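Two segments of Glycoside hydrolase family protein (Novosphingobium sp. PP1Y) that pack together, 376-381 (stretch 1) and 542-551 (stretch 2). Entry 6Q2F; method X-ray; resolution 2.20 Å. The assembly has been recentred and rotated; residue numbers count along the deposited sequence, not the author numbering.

Stretch 1 (376-381) DALVDR
Stretch 2 (542-551) TREQSDRFLY

Stretch 1 is irregular and mostly extended: phi/psi are -85/127 at Ala 377, -107/168 at Leu 378, near -63/123 at Val 379 and Asp 380, and 52/48 at Arg 381, the N-cap of a following helix. Stretch 2 is helical from Arg 543 through Tyr 551 and beyond (phi/psi near -65/-40), with i to i-4 bonds such as Asp 547 N to Arg 543 O, 2.8 Å. Thr 542 caps it, OG1 (chi1 p) accepting from Gln 545 N at 3.1 Å. The stretches run in broadly the same sense, with Val 379 CA and Arg 543 CA closest, 6.9 Å apart. The CA-to-CB bond of Arg 543 points sideways, but the end of the side chain (m, t, t, chi4 -80°) comes nearer: NH1 donates to Leu 378 O at 2.9 Å, a charged donor meeting a backbone carbonyl near the guanidinium plane. A water accepts from both Arg 543 NH1 (2.9 Å) and Asp 380 N (2.7 Å), bridging the stretches. The CA-to-CB bond of Ala 377 points toward stretch 2, bringing CB to 3.4 Å from Arg 543 NH2, a packing contact. Farther along the helix the contact turns apolar: Val 379 (chi1 t) sets CG1 3.8 Å from Leu 550 CD1 (m, t) and CG2 4.3 Å from Ser 546 CB. Arg 381 NH2 salt-bridges Asp 380 OD2, 2.7 Å.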

# COMPACT_ATOMS: atom_id res chain seq x y z
N ASP A 376 16.38 -20.19 -32.92
CA ASP A 376 17.13 -20.48 -31.71
C ASP A 376 16.28 -20.32 -30.46
O ASP A 376 15.19 -19.73 -30.48
CB ASP A 376 18.38 -19.59 -31.63
CG ASP A 376 18.09 -18.14 -31.95
OD1 ASP A 376 17.06 -17.86 -32.61
OD2 ASP A 376 18.90 -17.26 -31.57
N ALA A 377 16.79 -20.86 -29.36
CA ALA A 377 16.15 -20.73 -28.06
C ALA A 377 16.58 -19.42 -27.43
O ALA A 377 17.77 -19.13 -27.32
CB ALA A 377 16.53 -21.91 -27.16
N LEU A 378 15.60 -18.62 -27.02
CA LEU A 378 15.87 -17.36 -26.33
C LEU A 378 15.50 -17.52 -24.86
O LEU A 378 14.87 -18.50 -24.45
CB LEU A 378 15.08 -16.21 -26.97
CG LEU A 378 15.68 -15.42 -28.16
CD1 LEU A 378 16.25 -16.35 -29.19
CD2 LEU A 378 14.65 -14.50 -28.81
N VAL A 379 15.91 -16.54 -24.05
CA VAL A 379 15.47 -16.52 -22.67
C VAL A 379 13.96 -16.40 -22.64
O VAL A 379 13.39 -15.42 -23.15
CB VAL A 379 16.14 -15.39 -21.89
CG1 VAL A 379 15.50 -15.28 -20.50
CG2 VAL A 379 17.64 -15.64 -21.77
N ASP A 380 13.30 -17.40 -22.07
CA ASP A 380 11.85 -17.38 -22.00
C ASP A 380 11.38 -16.23 -21.13
O ASP A 380 11.84 -16.07 -19.99
CB ASP A 380 11.34 -18.71 -21.46
CG ASP A 380 9.85 -18.75 -21.35
OD1 ASP A 380 9.18 -18.41 -22.35
OD2 ASP A 380 9.34 -19.07 -20.25
N ARG A 381 10.50 -15.40 -21.68
CA ARG A 381 9.94 -14.24 -20.98
C ARG A 381 11.02 -13.34 -20.40
O ARG A 381 10.95 -12.90 -19.25
CB ARG A 381 8.93 -14.68 -19.92
CG ARG A 381 7.50 -14.65 -20.49
CD ARG A 381 6.60 -15.57 -19.75
NE ARG A 381 7.07 -16.95 -19.79
CZ ARG A 381 6.43 -17.93 -19.17
NH1 ARG A 381 5.33 -17.65 -18.48
NH2 ARG A 381 6.89 -19.17 -19.22
N THR A 542 22.73 -22.45 -19.01
CA THR A 542 21.44 -23.11 -18.99
C THR A 542 20.33 -22.10 -18.74
O THR A 542 20.57 -21.00 -18.25
CB THR A 542 21.41 -24.20 -17.92
OG1 THR A 542 21.43 -23.57 -16.63
CG2 THR A 542 22.64 -25.11 -18.04
N ARG A 543 19.10 -22.50 -19.07
CA ARG A 543 17.95 -21.64 -18.76
C ARG A 543 17.91 -21.29 -17.29
O ARG A 543 17.55 -20.16 -16.92
CB ARG A 543 16.64 -22.31 -19.18
CG ARG A 543 16.43 -22.46 -20.68
CD ARG A 543 14.99 -22.88 -20.97
NE ARG A 543 14.77 -23.12 -22.39
CZ ARG A 543 14.58 -22.16 -23.28
NH1 ARG A 543 14.56 -20.89 -22.89
NH2 ARG A 543 14.40 -22.46 -24.56
N GLU A 544 18.25 -22.25 -16.43
CA GLU A 544 18.19 -22.00 -14.99
C GLU A 544 19.23 -20.97 -14.57
O GLU A 544 18.94 -20.08 -13.77
CB GLU A 544 18.37 -23.32 -14.23
CG GLU A 544 18.21 -23.20 -12.70
CD GLU A 544 16.86 -22.64 -12.25
OE1 GLU A 544 15.85 -22.81 -12.97
OE2 GLU A 544 16.81 -22.02 -11.17
N GLN A 545 20.45 -21.07 -15.11
CA GLN A 545 21.49 -20.09 -14.79
C GLN A 545 21.09 -18.69 -15.24
O GLN A 545 21.33 -17.71 -14.52
CB GLN A 545 22.80 -20.50 -15.45
CG GLN A 545 23.51 -21.67 -14.82
CD GLN A 545 24.69 -22.10 -15.69
OE1 GLN A 545 24.53 -22.32 -16.88
NE2 GLN A 545 25.87 -22.16 -15.09
N SER A 546 20.53 -18.56 -16.44
CA SER A 546 20.10 -17.23 -16.88
C SER A 546 18.93 -16.75 -16.05
O SER A 546 18.86 -15.57 -15.70
CB SER A 546 19.74 -17.25 -18.37
OG SER A 546 20.91 -17.06 -19.15
N ASP A 547 18.02 -17.66 -15.67
CA ASP A 547 16.91 -17.27 -14.81
C ASP A 547 17.40 -16.83 -13.44
O ASP A 547 16.86 -15.89 -12.85
CB ASP A 547 15.91 -18.42 -14.69
CG ASP A 547 15.06 -18.59 -15.93
OD1 ASP A 547 15.05 -17.66 -16.77
OD2 ASP A 547 14.40 -19.64 -16.06
N ARG A 548 18.43 -17.50 -12.91
CA ARG A 548 18.97 -17.08 -11.62
C ARG A 548 19.75 -15.78 -11.75
O ARG A 548 19.68 -14.92 -10.87
CB ARG A 548 19.84 -18.17 -11.01
CG ARG A 548 19.03 -19.35 -10.53
CD ARG A 548 19.91 -20.48 -10.06
NE ARG A 548 19.09 -21.61 -9.67
CZ ARG A 548 19.55 -22.70 -9.08
NH1 ARG A 548 20.85 -22.84 -8.81
NH2 ARG A 548 18.70 -23.66 -8.76
N PHE A 549 20.47 -15.59 -12.86
CA PHE A 549 21.11 -14.30 -13.04
C PHE A 549 20.08 -13.19 -13.08
O PHE A 549 20.27 -12.14 -12.46
CB PHE A 549 21.95 -14.24 -14.31
CG PHE A 549 22.22 -12.83 -14.74
CD1 PHE A 549 23.06 -12.02 -13.99
CD2 PHE A 549 21.59 -12.28 -15.84
CE1 PHE A 549 23.31 -10.71 -14.35
CE2 PHE A 549 21.82 -10.96 -16.20
CZ PHE A 549 22.68 -10.18 -15.46
N LEU A 550 18.99 -13.39 -13.82
CA LEU A 550 17.99 -12.34 -13.92
C LEU A 550 17.35 -12.08 -12.56
O LEU A 550 17.16 -10.91 -12.18
CB LEU A 550 16.95 -12.72 -14.98
CG LEU A 550 17.62 -12.85 -16.37
CD1 LEU A 550 16.75 -13.58 -17.39
CD2 LEU A 550 18.05 -11.48 -16.90
N TYR A 551 17.06 -13.14 -11.79
CA TYR A 551 16.65 -12.97 -10.40
C TYR A 551 17.64 -12.09 -9.63
O TYR A 551 17.24 -11.15 -8.92
CB TYR A 551 16.51 -14.33 -9.71
CG TYR A 551 16.32 -14.23 -8.20
CD1 TYR A 551 17.41 -14.20 -7.33
CD2 TYR A 551 15.05 -14.15 -7.64
CE1 TYR A 551 17.24 -14.08 -5.95
CE2 TYR A 551 14.86 -14.04 -6.25
CZ TYR A 551 15.96 -14.00 -5.42
OH TYR A 551 15.81 -13.90 -4.04
O HOH W 1 14.54 -19.26 -20.50